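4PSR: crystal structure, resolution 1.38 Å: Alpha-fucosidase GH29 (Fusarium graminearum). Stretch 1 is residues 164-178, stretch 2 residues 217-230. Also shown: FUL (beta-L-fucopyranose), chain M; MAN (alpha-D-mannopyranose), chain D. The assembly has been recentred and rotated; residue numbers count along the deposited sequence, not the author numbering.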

# COMPACT_ATOMS: atom_id res chain seq x y z
N MET A 164 -3.52 -16.55 -5.96
CA MET A 164 -3.05 -15.25 -5.52
C MET A 164 -1.94 -15.48 -4.49
O MET A 164 -1.92 -16.50 -3.80
CB MET A 164 -4.18 -14.42 -4.90
CG MET A 164 -5.26 -14.05 -5.88
SD MET A 164 -6.65 -13.16 -5.21
CE MET A 164 -7.43 -14.43 -4.23
N LYS A 165 -1.02 -14.54 -4.42
CA LYS A 165 -0.04 -14.50 -3.34
C LYS A 165 -0.75 -14.17 -2.04
O LYS A 165 -1.78 -13.49 -2.03
CB LYS A 165 1.05 -13.46 -3.66
CG LYS A 165 1.91 -13.79 -4.88
CD LYS A 165 3.17 -14.52 -4.51
CE LYS A 165 4.09 -14.77 -5.70
NZ LYS A 165 5.32 -15.47 -5.24
N LEU A 166 -0.18 -14.62 -0.93
CA LEU A 166 -0.78 -14.46 0.38
C LEU A 166 -0.12 -13.33 1.17
O LEU A 166 1.11 -13.37 1.43
CB LEU A 166 -0.67 -15.76 1.18
CG LEU A 166 -1.24 -15.75 2.60
CD1 LEU A 166 -2.73 -15.57 2.62
CD2 LEU A 166 -0.86 -17.02 3.36
N VAL A 167 -0.94 -12.36 1.58
CA VAL A 167 -0.53 -11.36 2.56
C VAL A 167 -1.19 -11.67 3.89
O VAL A 167 -2.38 -12.04 3.95
CB VAL A 167 -0.83 -9.89 2.10
CG1 VAL A 167 -2.30 -9.69 1.75
CG2 VAL A 167 -0.39 -8.88 3.15
N ILE A 168 -0.42 -11.49 4.96
CA ILE A 168 -0.93 -11.58 6.33
C ILE A 168 -0.61 -10.27 7.04
O ILE A 168 0.57 -9.86 7.05
CB ILE A 168 -0.32 -12.76 7.11
CG1 ILE A 168 -0.69 -14.11 6.46
CG2 ILE A 168 -0.74 -12.73 8.59
CD1 ILE A 168 -2.14 -14.54 6.61
N ALA A 169 -1.61 -9.63 7.62
CA ALA A 169 -1.42 -8.39 8.41
C ALA A 169 -1.39 -8.68 9.89
O ALA A 169 -2.23 -9.42 10.44
CB ALA A 169 -2.49 -7.35 8.06
N MET A 170 -0.39 -8.08 10.54
CA MET A 170 -0.09 -8.27 11.95
C MET A 170 0.05 -6.91 12.61
O MET A 170 0.85 -6.09 12.17
CB MET A 170 1.20 -9.05 12.10
CG MET A 170 1.17 -10.45 11.52
SD MET A 170 0.14 -11.59 12.47
CE MET A 170 1.25 -11.89 13.87
N HIS A 171 -0.74 -6.67 13.66
CA HIS A 171 -0.75 -5.37 14.33
C HIS A 171 -0.51 -5.55 15.86
O HIS A 171 -1.04 -4.80 16.68
CB HIS A 171 -2.07 -4.58 14.11
CG HIS A 171 -2.68 -4.66 12.73
ND1 HIS A 171 -3.11 -3.54 12.05
CD2 HIS A 171 -3.01 -5.72 11.94
CE1 HIS A 171 -3.69 -3.90 10.91
NE2 HIS A 171 -3.64 -5.22 10.82
N GLN A 172 0.33 -6.52 16.21
CA GLN A 172 0.38 -7.00 17.59
C GLN A 172 1.36 -6.25 18.49
O GLN A 172 1.40 -6.50 19.69
CB GLN A 172 0.55 -8.53 17.65
CG GLN A 172 1.94 -9.11 17.55
CD GLN A 172 2.59 -9.10 16.18
OE1 GLN A 172 2.17 -8.35 15.28
NE2 GLN A 172 3.64 -9.91 16.00
N ALA A 173 2.10 -5.29 17.94
CA ALA A 173 2.97 -4.44 18.78
C ALA A 173 2.19 -3.47 19.64
O ALA A 173 2.53 -3.29 20.83
CB ALA A 173 3.95 -3.69 17.93
N TYR A 174 1.17 -2.80 19.11
CA TYR A 174 0.51 -1.76 19.90
C TYR A 174 -0.32 -2.37 21.03
O TYR A 174 -0.63 -1.72 22.04
CB TYR A 174 -0.32 -0.84 19.00
CG TYR A 174 -0.98 0.33 19.67
CD1 TYR A 174 -0.31 1.09 20.63
CD2 TYR A 174 -2.25 0.73 19.30
CE1 TYR A 174 -0.92 2.17 21.22
CE2 TYR A 174 -2.87 1.82 19.90
CZ TYR A 174 -2.20 2.55 20.84
OH TYR A 174 -2.86 3.62 21.41
N ASN A 175 -0.63 -3.67 20.90
CA ASN A 175 -1.33 -4.39 21.95
C ASN A 175 -0.78 -4.16 23.37
O ASN A 175 -1.58 -4.01 24.30
CB ASN A 175 -1.31 -5.90 21.62
CG ASN A 175 -1.84 -6.75 22.73
OD1 ASN A 175 -1.06 -7.34 23.49
ND2 ASN A 175 -3.16 -6.81 22.88
N TYR A 176 0.54 -4.14 23.50
CA TYR A 176 1.18 -3.96 24.80
C TYR A 176 1.89 -2.64 24.91
O TYR A 176 2.66 -2.44 25.88
CB TYR A 176 2.13 -5.12 25.11
CG TYR A 176 3.33 -5.33 24.20
CD1 TYR A 176 3.22 -6.09 23.03
CD2 TYR A 176 4.60 -4.84 24.56
CE1 TYR A 176 4.32 -6.33 22.25
CE2 TYR A 176 5.71 -5.06 23.75
CZ TYR A 176 5.56 -5.83 22.61
OH TYR A 176 6.65 -6.10 21.81
N ASN A 177 1.67 -1.74 23.95
CA ASN A 177 2.28 -0.41 23.94
C ASN A 177 1.24 0.69 24.06
O ASN A 177 1.50 1.83 23.72
CB ASN A 177 3.17 -0.19 22.69
CG ASN A 177 4.53 -0.79 22.85
OD1 ASN A 177 5.37 -0.24 23.59
ND2 ASN A 177 4.80 -1.88 22.18
N GLY A 178 0.05 0.36 24.57
CA GLY A 178 -0.94 1.34 24.93
C GLY A 178 -2.36 1.08 24.47
O GLY A 178 -3.28 1.66 25.01
N HIS A 217 3.14 -21.53 9.90
CA HIS A 217 1.82 -22.16 9.72
C HIS A 217 1.23 -21.94 8.33
O HIS A 217 0.63 -22.84 7.76
CB HIS A 217 0.87 -21.57 10.78
CG HIS A 217 -0.46 -22.26 10.92
ND1 HIS A 217 -0.58 -23.61 11.19
CD2 HIS A 217 -1.71 -21.75 10.97
CE1 HIS A 217 -1.86 -23.90 11.35
NE2 HIS A 217 -2.57 -22.79 11.22
N VAL A 218 1.42 -20.75 7.76
CA VAL A 218 0.80 -20.42 6.47
C VAL A 218 1.75 -19.94 5.38
O VAL A 218 1.33 -19.73 4.24
CB VAL A 218 -0.41 -19.43 6.61
CG1 VAL A 218 -1.44 -20.00 7.53
CG2 VAL A 218 0.03 -18.02 7.05
N GLN A 219 3.04 -19.83 5.68
CA GLN A 219 4.04 -19.45 4.69
C GLN A 219 3.66 -18.21 3.84
O GLN A 219 3.63 -18.26 2.59
CB GLN A 219 4.43 -20.63 3.79
CG GLN A 219 4.93 -21.85 4.58
CD GLN A 219 5.45 -22.99 3.70
OE1 GLN A 219 5.44 -22.90 2.47
NE2 GLN A 219 5.89 -24.08 4.34
N PRO A 220 3.41 -17.08 4.51
CA PRO A 220 2.99 -15.88 3.77
C PRO A 220 4.05 -15.33 2.81
O PRO A 220 5.25 -15.36 3.12
CB PRO A 220 2.73 -14.86 4.88
CG PRO A 220 3.64 -15.31 6.00
CD PRO A 220 3.68 -16.79 5.93
N ASP A 221 3.58 -14.82 1.68
CA ASP A 221 4.42 -14.12 0.73
C ASP A 221 4.74 -12.69 1.19
O ASP A 221 5.79 -12.16 0.83
CB ASP A 221 3.73 -14.12 -0.62
CG ASP A 221 3.51 -15.52 -1.12
OD1 ASP A 221 4.53 -16.22 -1.38
OD2 ASP A 221 2.34 -15.96 -1.22
N ILE A 222 3.82 -12.11 1.93
CA ILE A 222 3.99 -10.78 2.50
C ILE A 222 3.54 -10.80 3.94
O ILE A 222 2.45 -11.31 4.24
CB ILE A 222 3.13 -9.70 1.78
CG1 ILE A 222 3.43 -9.62 0.26
CG2 ILE A 222 3.34 -8.31 2.44
CD1 ILE A 222 2.28 -9.01 -0.56
N ILE A 223 4.37 -10.31 4.85
CA ILE A 223 3.93 -10.03 6.23
C ILE A 223 3.87 -8.52 6.41
O ILE A 223 4.92 -7.82 6.37
CB ILE A 223 4.84 -10.68 7.30
CG1 ILE A 223 4.81 -12.20 7.13
CG2 ILE A 223 4.37 -10.27 8.70
CD1 ILE A 223 5.73 -12.94 8.12
N TRP A 224 2.66 -8.01 6.60
CA TRP A 224 2.39 -6.59 6.78
C TRP A 224 2.39 -6.32 8.27
O TRP A 224 1.77 -7.07 9.03
CB TRP A 224 1.04 -6.32 6.13
CG TRP A 224 0.44 -4.95 6.14
CD1 TRP A 224 0.25 -4.15 5.03
CD2 TRP A 224 -0.16 -4.25 7.23
NE1 TRP A 224 -0.42 -3.01 5.37
CE2 TRP A 224 -0.69 -3.03 6.71
CE3 TRP A 224 -0.30 -4.51 8.60
CZ2 TRP A 224 -1.32 -2.08 7.52
CZ3 TRP A 224 -0.93 -3.55 9.41
CH2 TRP A 224 -1.43 -2.35 8.85
N ASN A 225 3.10 -5.26 8.69
CA ASN A 225 3.20 -4.87 10.11
C ASN A 225 2.65 -3.50 10.36
O ASN A 225 2.90 -2.58 9.56
CB ASN A 225 4.65 -4.87 10.61
CG ASN A 225 5.24 -6.24 10.65
OD1 ASN A 225 5.18 -6.92 11.70
ND2 ASN A 225 5.88 -6.66 9.55
N ASP A 226 1.97 -3.31 11.48
CA ASP A 226 1.52 -2.00 11.91
C ASP A 226 2.58 -1.33 12.80
O ASP A 226 3.62 -1.90 13.06
CB ASP A 226 0.17 -2.11 12.64
CG ASP A 226 -0.71 -0.90 12.44
OD1 ASP A 226 -0.17 0.16 12.00
OD2 ASP A 226 -1.91 -0.98 12.72
N PHE A 227 2.25 -0.12 13.24
CA PHE A 227 3.16 0.77 13.97
C PHE A 227 3.47 0.25 15.37
O PHE A 227 2.97 -0.80 15.79
CB PHE A 227 2.56 2.18 14.05
CG PHE A 227 1.52 2.36 15.11
CD1 PHE A 227 1.81 3.04 16.28
CD2 PHE A 227 0.24 1.85 14.96
CE1 PHE A 227 0.85 3.20 17.28
CE2 PHE A 227 -0.72 2.02 15.96
CZ PHE A 227 -0.41 2.70 17.13
N SER A 228 4.29 1.01 16.10
CA SER A 228 4.80 0.67 17.45
C SER A 228 5.90 -0.39 17.37
O SER A 228 6.18 -1.06 18.37
CB SER A 228 3.69 0.28 18.42
OG SER A 228 4.22 0.30 19.76
N LEU A 229 6.56 -0.51 16.22
CA LEU A 229 7.79 -1.27 16.12
C LEU A 229 8.95 -0.45 16.75
O LEU A 229 9.74 -0.99 17.55
CB LEU A 229 8.10 -1.68 14.66
CG LEU A 229 7.00 -2.51 13.96
CD1 LEU A 229 7.48 -2.86 12.58
CD2 LEU A 229 6.67 -3.78 14.74
N ASP A 230 9.05 0.81 16.34
CA ASP A 230 9.91 1.82 17.01
C ASP A 230 9.39 3.17 16.56
O ASP A 230 9.98 3.80 15.66
CB ASP A 230 11.40 1.63 16.69
CG ASP A 230 12.32 2.57 17.48
OD1 ASP A 230 11.80 3.21 18.43
OD2 ASP A 230 13.54 2.63 17.11
C1 FUL M . -3.63 1.66 11.76
C2 FUL M . -4.43 0.86 12.77
O2 FUL M . -4.41 1.45 14.08
C3 FUL M . -5.84 0.81 12.23
O3 FUL M . -6.66 0.14 13.16
C4 FUL M . -5.79 0.09 10.91
O4 FUL M . -5.38 -1.26 11.13
C5 FUL M . -4.83 0.81 9.98
C6 FUL M . -4.66 0.10 8.65
O5 FUL M . -3.53 0.97 10.54
O1 FUL M . -2.33 1.82 12.26
C1 MAN D . 16.88 5.55 21.21
C2 MAN D . 16.63 4.20 20.57
C3 MAN D . 15.48 4.29 19.57
C4 MAN D . 14.26 4.98 20.15
C5 MAN D . 14.64 6.28 20.87
C6 MAN D . 13.49 6.93 21.67
O2 MAN D . 16.21 3.26 21.55
O3 MAN D . 15.15 3.00 19.12
O4 MAN D . 13.39 5.32 19.08
O5 MAN D . 15.71 6.02 21.80
O6 MAN D . 12.87 5.94 22.48
O HOH W 1 6.61 -15.07 -2.78
O HOH W 2 4.24 -17.89 -3.62
O HOH W 3 0.80 -2.42 16.19
O HOH W 4 3.86 -6.49 14.09
O HOH W 5 2.50 -4.13 14.70

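Neighbouring parallel strands exchange backbone hydrogen bonds in a staggered ladder, and the loops beyond their C-terminal ends commonly carry the binding residues. This alpha-fucosidase illustrates both habits. Strand 165-170 runs beside strand 222-225, their axes 23° from parallel.

The pairing begins with charge. The ammonium of Lys 165 lies beyond salt-bridge range of Asp 221, NZ to OD1 being 4.0 Å, and two waters link these same atoms. The other carboxylate oxygen, Asp 221 OD2, accepts a nearly linear hydrogen bond from Leu 166 N (2.9 Å), so a side chain takes the first amide, just ahead of strand 222-225. Backbone takes over from there: Ile 222 N donates to Leu 166 O (3.0 Å).

Along the strand, alternate residues of stretch 1 carry the bonds, while the backbones of Val 167 and Ala 169 meet stretch 2 through CA-H...O contacts, without N-H...O bonds to it. Side chains alternate likewise. Val 167 shares a face with Ala 169, Ile 222 and Trp 224. Ile 168 N donates to Ile 222 O (3.0 Å) and Trp 224 N to Ile 168 O (2.8 Å); on the other face, Ile 168 CG1 packs against Pro 220 CB at 3.8 Å. Ala 169 CB sits 3.6 Å from Trp 224 CE3, its small methyl fitting close to the indole. Met 170 N donates to Trp 224 O (2.8 Å), and Asp 226 N to Met 170 O (3.1 Å).

Past the strand, His 171 ND1 donates to Asp 226 OD2 (2.9 Å), and Trp 224 CZ3 lies over one face of the imidazole. The carboxylate's remaining oxygen, Asp 226 OD1, accepts a hydrogen bond from fucose O1 (2.7 Å), so one carboxylate links the His 171 ring to the sugar, while the same residue's backbone N closes the ladder. Finally, Tyr 174 receives Phe 227 CZ over one ring face, 3.5 Å from Tyr 174 CD2, and a water bridges Tyr 174 N and Phe 227 O.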